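Long-range contact in SLH domain-containing protein (Pseudoflavonifractor capillosus, PDB 4OJU), which is of unknown function but carries BspA-type leucine-rich repeats, probably serves in protein binding, and binds magnesium ions: residues L96-S110 / I119-S133. Residues are numbered along the deposited sequence; the frame is centred on the assembly and turned at random.
Sequences LSENLIYINELAFAS and IPASVEKMDNPFRWS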
ATOM      1  N   LEU A  96      11.331 -12.244  16.227  0.50 24.42           N
ATOM      2  CA  LEU A  96      11.868 -11.078  16.877  0.50 23.78           C
ATOM      3  C   LEU A  96      11.863 -11.395  18.354  0.50 28.15           C
ATOM      4  O   LEU A  96      11.025 -12.175  18.838  0.50 29.67           O
ATOM      5  CB  LEU A  96      11.086  -9.800  16.535  0.50 23.20           C
ATOM      6  CG  LEU A  96      10.904  -9.454  15.044  0.50 26.73           C
ATOM      7  CD1 LEU A  96      10.074  -8.190  14.877  0.50 25.61           C
ATOM      8  CD2 LEU A  96      12.244  -9.255  14.358  0.50 29.08           C
ATOM      9  N   SER A  97      12.848 -10.875  19.059  0.50 23.30           N
ATOM     10  CA  SER A  97      13.017 -11.170  20.462  0.50 24.52           C
ATOM     11  C   SER A  97      12.842  -9.929  21.296  0.50 27.83           C
ATOM     12  O   SER A  97      13.076  -8.813  20.834  0.50 24.50           O
ATOM     13  CB  SER A  97      14.400 -11.779  20.707  0.50 27.75           C
ATOM     14  OG  SER A  97      14.565 -13.029  20.053  0.50 35.71           O
ATOM     15  N   GLU A  98      12.461 -10.132  22.545  0.50 27.93           N
ATOM     16  CA  GLU A  98      12.329  -9.050  23.513  0.50 28.12           C
ATOM     17  C   GLU A  98      13.703  -8.454  23.749  0.50 32.00           C
ATOM     18  O   GLU A  98      14.653  -9.204  23.972  0.50 33.12           O
ATOM     19  CB  GLU A  98      11.686  -9.548  24.815  0.50 30.87           C
ATOM     20  CG  GLU A  98      10.213  -9.912  24.658  0.75 45.19           C
ATOM     21  CD  GLU A  98       9.233  -8.775  24.426  0.75 56.27           C
ATOM     22  OE1 GLU A  98       8.045  -9.065  24.124  0.75 28.71           O
ATOM     23  OE2 GLU A  98       9.641  -7.598  24.595  0.75 31.00           O
ATOM     24  N   ASN A  99      13.787  -7.103  23.583  0.50 27.64           N
ATOM     25  CA  ASN A  99      14.906  -6.142  23.638  0.50 26.96           C
ATOM     26  C   ASN A  99      14.961  -5.273  22.368  0.50 27.49           C
ATOM     27  O   ASN A  99      15.556  -4.197  22.416  0.50 25.62           O
ATOM     28  CB  ASN A  99      16.283  -6.765  23.894  0.50 30.33           C
ATOM     29  CG  ASN A  99      16.498  -7.216  25.314  0.50 54.10           C
ATOM     30  OD1 ASN A  99      16.379  -6.442  26.268  0.50 51.67           O
ATOM     31  ND2 ASN A  99      16.831  -8.486  25.475  0.50 44.65           N
ATOM     32  N   LEU A 100      14.350  -5.719  21.238  1.00 22.83           N
ATOM     33  CA  LEU A 100      14.303  -4.915  20.028  1.00 21.78           C
ATOM     34  C   LEU A 100      13.579  -3.629  20.329  1.00 25.44           C
ATOM     35  O   LEU A 100      12.525  -3.698  20.948  1.00 26.47           O
ATOM     36  CB  LEU A 100      13.578  -5.683  18.930  1.00 21.22           C
ATOM     37  CG  LEU A 100      13.483  -5.020  17.570  1.00 24.23           C
ATOM     38  CD1 LEU A 100      14.905  -4.878  16.900  1.00 23.80           C
ATOM     39  CD2 LEU A 100      12.540  -5.844  16.669  1.00 25.25           C
ATOM     40  N   ILE A 101      14.156  -2.476  19.955  1.00 21.78           N
ATOM     41  CA  ILE A 101      13.528  -1.178  20.219  1.00 22.38           C
ATOM     42  C   ILE A 101      13.039  -0.526  18.925  1.00 26.96           C
ATOM     43  O   ILE A 101      11.966   0.083  18.920  1.00 28.29           O
ATOM     44  CB  ILE A 101      14.521  -0.229  20.963  1.00 26.03           C
ATOM     45  CG1 ILE A 101      15.121  -0.864  22.254  1.00 28.10           C
ATOM     46  CG2 ILE A 101      13.894   1.153  21.260  1.00 27.89           C
ATOM     47  CD1 ILE A 101      14.110  -1.201  23.415  1.00 34.49           C
ATOM     48  N   TYR A 102      13.858  -0.594  17.862  1.00 24.14           N
ATOM     49  CA  TYR A 102      13.590   0.088  16.606  1.00 24.29           C
ATOM     50  C   TYR A 102      13.570  -0.816  15.399  1.00 25.65           C
ATOM     51  O   TYR A 102      14.445  -1.650  15.231  1.00 24.56           O
ATOM     52  CB  TYR A 102      14.684   1.140  16.350  1.00 28.57           C
ATOM     53  CG  TYR A 102      14.821   2.157  17.445  1.00 34.47           C
ATOM     54  CD1 TYR A 102      13.836   3.115  17.659  1.00 36.99           C
ATOM     55  CD2 TYR A 102      15.938   2.166  18.279  1.00 36.84           C
ATOM     56  CE1 TYR A 102      13.949   4.050  18.684  1.00 39.43           C
ATOM     57  CE2 TYR A 102      16.084   3.126  19.280  1.00 38.85           C
ATOM     58  CZ  TYR A 102      15.075   4.050  19.494  1.00 45.65           C
ATOM     59  OH  TYR A 102      15.192   4.968  20.515  1.00 49.65           O
ATOM     60  N   ILE A 103      12.604  -0.593  14.519  1.00 21.92           N
ATOM     61  CA  ILE A 103      12.511  -1.249  13.220  1.00 20.44           C
ATOM     62  C   ILE A 103      12.543  -0.116  12.219  1.00 22.14           C
ATOM     63  O   ILE A 103      11.595   0.685  12.163  1.00 22.11           O
ATOM     64  CB  ILE A 103      11.307  -2.200  13.039  1.00 22.50           C
ATOM     65  CG1 ILE A 103      11.221  -3.214  14.224  1.00 21.47           C
ATOM     66  CG2 ILE A 103      11.464  -2.929  11.668  1.00 21.69           C
ATOM     67  CD1 ILE A 103       9.978  -4.219  14.189  1.00 24.62           C
ATOM     68  N   ASN A 104      13.671   0.016  11.506  1.00 18.86           N
ATOM     69  CA  ASN A 104      13.883   1.124  10.579  1.00 19.46           C
ATOM     70  C   ASN A 104      13.118   0.958   9.305  1.00 23.96           C
ATOM     71  O   ASN A 104      12.554  -0.094   9.022  1.00 22.23           O
ATOM     72  CB  ASN A 104      15.360   1.341  10.285  1.00 21.51           C
ATOM     73  CG  ASN A 104      16.025   2.093  11.401  1.00 46.81           C
ATOM     74  OD1 ASN A 104      15.992   3.315  11.458  1.00 54.04           O
ATOM     75  ND2 ASN A 104      16.542   1.389  12.361  1.00 35.20           N
ATOM     76  N   GLU A 105      13.100   2.030   8.524  1.00 23.14           N
ATOM     77  CA  GLU A 105      12.312   2.131   7.321  1.00 23.29           C
ATOM     78  C   GLU A 105      12.528   0.949   6.370  1.00 25.52           C
ATOM     79  O   GLU A 105      13.663   0.543   6.092  1.00 22.65           O
ATOM     80  CB  GLU A 105      12.572   3.483   6.642  1.00 25.96           C
ATOM     81  CG  GLU A 105      13.284   3.487   5.306  1.00 43.65           C
ATOM     82  CD  GLU A 105      13.562   4.871   4.746  1.00 65.26           C
ATOM     83  OE1 GLU A 105      12.904   5.846   5.176  1.00 69.31           O
ATOM     84  OE2 GLU A 105      14.451   4.981   3.878  1.00 47.54           O
ATOM     85  N   LEU A 106      11.413   0.386   5.894  1.00 21.13           N
ATOM     86  CA  LEU A 106      11.390  -0.648   4.876  1.00 19.76           C
ATOM     87  C   LEU A 106      12.203  -1.910   5.251  1.00 23.51           C
ATOM     88  O   LEU A 106      12.624  -2.652   4.356  1.00 22.98           O
ATOM     89  CB  LEU A 106      11.919  -0.044   3.556  1.00 20.00           C
ATOM     90  CG  LEU A 106      11.226   1.209   3.023  1.00 24.53           C
ATOM     91  CD1 LEU A 106      12.016   1.806   1.846  1.00 25.66           C
ATOM     92  CD2 LEU A 106       9.835   0.873   2.588  1.00 26.47           C
ATOM     93  N   ALA A 107      12.410  -2.174   6.543  1.00 19.13           N
ATOM     94  CA  ALA A 107      13.213  -3.322   7.014  1.00 18.99           C
ATOM     95  C   ALA A 107      12.658  -4.665   6.506  1.00 22.75           C
ATOM     96  O   ALA A 107      13.431  -5.572   6.231  1.00 20.81           O
ATOM     97  CB  ALA A 107      13.277  -3.329   8.535  1.00 19.44           C
ATOM     98  N   PHE A 108      11.328  -4.774   6.331  1.00 19.93           N
ATOM     99  CA  PHE A 108      10.720  -6.005   5.808  1.00 20.15           C
ATOM    100  C   PHE A 108       9.911  -5.649   4.564  1.00 24.96           C
ATOM    101  O   PHE A 108       8.803  -6.154   4.363  1.00 25.74           O
ATOM    102  CB  PHE A 108       9.837  -6.685   6.892  1.00 21.32           C
ATOM    103  CG  PHE A 108      10.645  -7.183   8.065  1.00 21.78           C
ATOM    104  CD1 PHE A 108      11.290  -8.414   8.011  1.00 23.71           C
ATOM    105  CD2 PHE A 108      10.800  -6.400   9.205  1.00 22.51           C
ATOM    106  CE1 PHE A 108      12.054  -8.866   9.091  1.00 24.32           C
ATOM    107  CE2 PHE A 108      11.581  -6.848  10.280  1.00 25.08           C
ATOM    108  CZ  PHE A 108      12.222  -8.064  10.201  1.00 23.43           C
ATOM    109  N   ALA A 109      10.453  -4.756   3.734  1.00 21.16           N
ATOM    110  CA  ALA A 109       9.746  -4.278   2.546  1.00 21.75           C
ATOM    111  C   ALA A 109       9.758  -5.270   1.398  1.00 25.39           C
ATOM    112  O   ALA A 109      10.747  -5.974   1.187  1.00 23.98           O
ATOM    113  CB  ALA A 109      10.340  -2.960   2.073  1.00 22.58           C
ATOM    114  N   SER A 110       8.656  -5.304   0.630  1.00 22.03           N
ATOM    115  CA  SER A 110       8.506  -6.170  -0.551  1.00 22.47           C
ATOM    116  C   SER A 110       8.925  -7.652  -0.280  1.00 25.84           C
ATOM    117  O   SER A 110       9.690  -8.245  -1.055  1.00 22.73           O
ATOM    118  CB  SER A 110       9.313  -5.582  -1.715  1.00 25.11           C
ATOM    119  OG  SER A 110       9.145  -6.278  -2.938  1.00 29.40           O
ATOM    120  N   ILE A 119       5.339  -8.464  16.975  1.00 23.92           N
ATOM    121  CA  ILE A 119       6.178  -7.378  17.460  1.00 23.43           C
ATOM    122  C   ILE A 119       6.391  -7.534  18.956  1.00 27.45           C
ATOM    123  O   ILE A 119       5.429  -7.543  19.722  1.00 27.17           O
ATOM    124  CB  ILE A 119       5.534  -6.001  17.105  1.00 27.30           C
ATOM    125  CG1 ILE A 119       5.236  -5.839  15.599  1.00 26.68           C
ATOM    126  CG2 ILE A 119       6.337  -4.819  17.636  1.00 29.05           C
ATOM    127  CD1 ILE A 119       6.427  -5.957  14.583  1.00 30.55           C
ATOM    128  N   PRO A 120       7.659  -7.593  19.396  1.00 24.95           N
ATOM    129  CA  PRO A 120       7.939  -7.683  20.835  1.00 25.37           C
ATOM    130  C   PRO A 120       7.445  -6.464  21.608  1.00 27.65           C
ATOM    131  O   PRO A 120       7.363  -5.359  21.047  1.00 24.52           O
ATOM    132  CB  PRO A 120       9.467  -7.742  20.877  1.00 26.95           C
ATOM    133  CG  PRO A 120       9.851  -8.275  19.552  1.00 29.98           C
ATOM    134  CD  PRO A 120       8.909  -7.629  18.611  1.00 25.07           C
ATOM    135  N   ALA A 121       7.161  -6.657  22.909  1.00 25.23           N
ATOM    136  CA  ALA A 121       6.688  -5.585  23.798  1.00 26.32           C
ATOM    137  C   ALA A 121       7.730  -4.435  23.926  1.00 28.12           C
ATOM    138  O   ALA A 121       7.354  -3.287  24.169  1.00 28.75           O
ATOM    139  CB  ALA A 121       6.361  -6.152  25.182  1.00 28.15           C
ATOM    140  N   SER A 122       9.016  -4.738  23.717  1.00 22.85           N
ATOM    141  CA  SER A 122      10.102  -3.758  23.838  1.00 22.23           C
ATOM    142  C   SER A 122      10.142  -2.740  22.658  1.00 23.60           C
ATOM    143  O   SER A 122      10.748  -1.682  22.780  1.00 24.02           O
ATOM    144  CB  SER A 122      11.439  -4.488  23.955  1.00 24.95           C
ATOM    145  OG  SER A 122      11.639  -5.300  22.805  1.00 28.74           O
ATOM    146  N   VAL A 123       9.532  -3.059  21.527  1.00 21.80           N
ATOM    147  CA  VAL A 123       9.585  -2.176  20.342  1.00 20.98           C
ATOM    148  C   VAL A 123       8.889  -0.870  20.676  1.00 26.72           C
ATOM    149  O   VAL A 123       7.778  -0.888  21.202  1.00 25.94           O
ATOM    150  CB  VAL A 123       9.023  -2.838  19.053  1.00 22.79           C
ATOM    151  CG1 VAL A 123       8.942  -1.843  17.881  1.00 22.61           C
ATOM    152  CG2 VAL A 123       9.877  -4.042  18.656  1.00 21.46           C
ATOM    153  N   GLU A 124       9.572   0.253  20.418  1.00 22.77           N
ATOM    154  CA  GLU A 124       9.038   1.582  20.720  1.00 23.01           C
ATOM    155  C   GLU A 124       8.629   2.335  19.476  1.00 27.25           C
ATOM    156  O   GLU A 124       7.753   3.201  19.546  1.00 27.23           O
ATOM    157  CB  GLU A 124      10.120   2.397  21.455  1.00 24.64           C
ATOM    158  CG  GLU A 124      10.362   1.873  22.856  1.00 29.78           C
ATOM    159  CD  GLU A 124      11.472   2.560  23.616  1.00 40.81           C
ATOM    160  OE1 GLU A 124      11.814   3.713  23.267  1.00 38.32           O
ATOM    161  OE2 GLU A 124      12.020   1.932  24.548  1.00 36.48           O
ATOM    162  N   LYS A 125       9.285   2.047  18.353  1.00 23.38           N
ATOM    163  CA  LYS A 125       9.091   2.805  17.129  1.00 23.72           C
ATOM    164  C   LYS A 125       9.349   1.948  15.896  1.00 25.57           C
ATOM    165  O   LYS A 125      10.346   1.227  15.819  1.00 25.59           O
ATOM    166  CB  LYS A 125      10.098   3.991  17.164  1.00 27.34           C
ATOM    167  CG  LYS A 125      10.010   5.019  16.063  1.00 42.76           C
ATOM    168  CD  LYS A 125      11.108   6.072  16.266  1.00 46.42           C
ATOM    169  CE  LYS A 125      11.386   6.882  15.029  1.00 58.10           C
ATOM    170  NZ  LYS A 125      12.611   7.709  15.185  1.00 71.98           N
HETATM  171  N   MSE A 126       8.474   2.125  14.896  1.00 21.49           N
HETATM  172  CA  MSE A 126       8.561   1.477  13.582  1.00 21.35           C
HETATM  173  C   MSE A 126       8.383   2.505  12.484  1.00 26.19           C
HETATM  174  O   MSE A 126       7.369   3.200  12.499  1.00 24.21           O
HETATM  175  CB  MSE A 126       7.477   0.390  13.420  1.00 22.68           C
HETATM  176  CG  MSE A 126       7.606  -0.758  14.416  1.00 29.48           C
HETATM  177 SE   MSE A 126       6.308  -2.150  13.969  0.75 38.02          SE
HETATM  178  CE  MSE A 126       4.635  -1.156  13.838  1.00 34.66           C
ATOM    179  N   ASP A 127       9.366   2.623  11.558  1.00 25.02           N
ATOM    180  CA  ASP A 127       9.293   3.485  10.350  1.00 26.73           C
ATOM    181  C   ASP A 127       8.875   2.571   9.193  1.00 31.65           C
ATOM    182  O   ASP A 127       9.662   1.696   8.865  1.00 31.44           O
ATOM    183  CB  ASP A 127      10.666   4.146  10.086  1.00 29.49           C
ATOM    184  CG  ASP A 127      11.247   4.919  11.258  1.00 44.43           C
ATOM    185  OD1 ASP A 127      10.526   5.144  12.230  1.00 45.60           O
ATOM    186  OD2 ASP A 127      12.435   5.273  11.202  1.00 57.61           O
ATOM    187  N   ASN A 128       7.613   2.677   8.655  1.00 30.86           N
ATOM    188  CA  ASN A 128       6.970   1.769   7.652  1.00 27.91           C
ATOM    189  C   ASN A 128       7.894   0.623   7.166  1.00 27.35           C
ATOM    190  O   ASN A 128       8.503   0.688   6.096  1.00 26.67           O
ATOM    191  CB  ASN A 128       6.349   2.491   6.459  1.00 26.13           C
ATOM    192  CG  ASN A 128       5.419   1.593   5.654  1.00 30.26           C
ATOM    193  OD1 ASN A 128       5.231   0.391   5.932  1.00 25.44           O
ATOM    194  ND2 ASN A 128       4.788   2.151   4.661  1.00 26.71           N
ATOM    195  N   PRO A 129       8.014  -0.444   7.979  1.00 21.40           N
ATOM    196  CA  PRO A 129       8.921  -1.541   7.607  1.00 19.64           C
ATOM    197  C   PRO A 129       8.311  -2.519   6.611  1.00 23.56           C
ATOM    198  O   PRO A 129       9.033  -3.347   6.096  1.00 22.78           O
ATOM    199  CB  PRO A 129       9.156  -2.266   8.952  1.00 19.93           C
ATOM    200  CG  PRO A 129       8.581  -1.306  10.036  1.00 24.95           C
ATOM    201  CD  PRO A 129       7.443  -0.667   9.324  1.00 22.21           C
ATOM    202  N   PHE A 130       6.996  -2.486   6.395  1.00 21.33           N
ATOM    203  CA  PHE A 130       6.306  -3.513   5.612  1.00 20.63           C
ATOM    204  C   PHE A 130       5.779  -3.043   4.256  1.00 24.29           C
ATOM    205  O   PHE A 130       5.042  -3.789   3.599  1.00 21.70           O
ATOM    206  CB  PHE A 130       5.154  -4.050   6.467  1.00 22.66           C
ATOM    207  CG  PHE A 130       5.589  -4.306   7.906  1.00 24.06           C
ATOM    208  CD1 PHE A 130       6.519  -5.297   8.204  1.00 25.00           C
ATOM    209  CD2 PHE A 130       5.025  -3.593   8.960  1.00 26.74           C
ATOM    210  CE1 PHE A 130       6.921  -5.530   9.523  1.00 26.22           C
ATOM    211  CE2 PHE A 130       5.425  -3.828  10.275  1.00 28.37           C
ATOM    212  CZ  PHE A 130       6.377  -4.789  10.544  1.00 26.44           C
ATOM    213  N   ARG A 131       6.206  -1.852   3.798  1.00 21.50           N
ATOM    214  CA  ARG A 131       5.766  -1.312   2.508  1.00 21.66           C
ATOM    215  C   ARG A 131       6.005  -2.322   1.387  1.00 25.33           C
ATOM    216  O   ARG A 131       7.064  -2.957   1.363  1.00 23.89           O
ATOM    217  CB  ARG A 131       6.487   0.003   2.185  1.00 20.10           C
ATOM    218  CG  ARG A 131       5.785   0.826   1.090  1.00 26.92           C
ATOM    219  CD  ARG A 131       6.376   2.215   1.050  1.00 28.34           C
ATOM    220  NE  ARG A 131       5.828   3.019  -0.041  1.00 25.55           N
ATOM    221  CZ  ARG A 131       6.224   4.259  -0.327  1.00 30.38           C
ATOM    222  NH1 ARG A 131       7.138   4.859   0.420  1.00 25.48           N
ATOM    223  NH2 ARG A 131       5.690   4.912  -1.347  1.00 29.65           N
ATOM    224  N   TRP A 132       4.993  -2.504   0.505  1.00 22.23           N
ATOM    225  CA  TRP A 132       4.994  -3.395  -0.673  1.00 23.64           C
ATOM    226  C   TRP A 132       4.970  -4.883  -0.304  1.00 29.68           C
ATOM    227  O   TRP A 132       4.954  -5.720  -1.204  1.00 30.51           O
ATOM    228  CB  TRP A 132       6.188  -3.115  -1.640  1.00 21.92           C
ATOM    229  CG  TRP A 132       6.379  -1.665  -1.973  1.00 22.10           C
ATOM    230  CD1 TRP A 132       5.456  -0.818  -2.507  1.00 25.50           C
ATOM    231  CD2 TRP A 132       7.553  -0.877  -1.725  1.00 21.77           C
ATOM    232  NE1 TRP A 132       5.986   0.450  -2.617  1.00 25.23           N
ATOM    233  CE2 TRP A 132       7.274   0.438  -2.156  1.00 25.80           C
ATOM    234  CE3 TRP A 132       8.830  -1.164  -1.205  1.00 21.74           C
ATOM    235  CZ2 TRP A 132       8.205   1.480  -2.040  1.00 25.23           C
ATOM    236  CZ3 TRP A 132       9.771  -0.145  -1.148  1.00 23.17           C
ATOM    237  CH2 TRP A 132       9.447   1.165  -1.545  1.00 24.22           C
ATOM    238  N   SER A 133       4.985  -5.229   0.981  1.00 27.35           N
ATOM    239  CA  SER A 133       4.875  -6.635   1.349  1.00 28.47           C
ATOM    240  C   SER A 133       3.382  -6.981   1.303  1.00 39.00           C
ATOM    241  O   SER A 133       2.650  -6.752   2.274  1.00 38.10           O
ATOM    242  CB  SER A 133       5.494  -6.907   2.713  1.00 28.00           C
ATOM    243  OG  SER A 133       6.890  -6.685   2.638  1.00 30.36           O
TER
HETATM  244  O   HOH W   1      12.515   5.205  21.230  1.00 55.25           O
HETATM  245  O   HOH W   2      14.203   4.415   9.703  1.00 26.96           O
HETATM  246  O   HOH W   3       6.727  -6.759  -3.883  1.00 31.38           O
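Ile-103 lies at the apolar centre between consecutive coils of the leucine-rich repeat solenoid. Its CG2 meets the ring of Pro-129 at CB (3.6 Å), the two side chains crossing at about a right angle, while CD1 reaches CD1 of Ile-119. CG1 stands anti to the carbonyl carbon (chi1 -51°), which sends the two branches to these different neighbours. On one flank Leu-100 and Val-123 run side by side, CD2 against CG2; on the other, CB of Phe-108 approaches CD1 of Phe-130 obliquely at 3.8 Å, and the Phe-108 ring meets that of Phe-85 with the two planes nearly parallel.

Around this core the short parallel strands 102-103 and 125-127 are joined by Ile-103 N to Lys-125 O and by Asp-127 N to Ile-103 O (3.0 Å). Two serines extend the pairing into the turns. Ser-122 OG donates to Leu-100 O (2.6 Å) and accepts from Asn-99 N; Ser-133 OG donates in the carbonyl plane to Phe-108 O (2.6 Å) and accepts from Cys-111 N.

At the polar edge, in the conformer described, the Glu-98 carboxylate bridges the two central amides of the 120-123 turn, taking Ala-121 N on OE1 (2.8 Å) and Ser-122 N on OE2, both on the syn side. A water links Asn-104 OD1, Glu-105 N and Asp-127 OD2 (2.5 Å to the last); Asn-104 ND2 bonds Ile-80 O, and Asp-127 OD1 bonds Thr-138 OG1 of a neighbouring subunit.

Hydroxyls and, in one conformer, a carboxylate thus satisfy backbone groups where the coils turn, and strand 125-127 is left to continue the sheet antiparallel into that subunit.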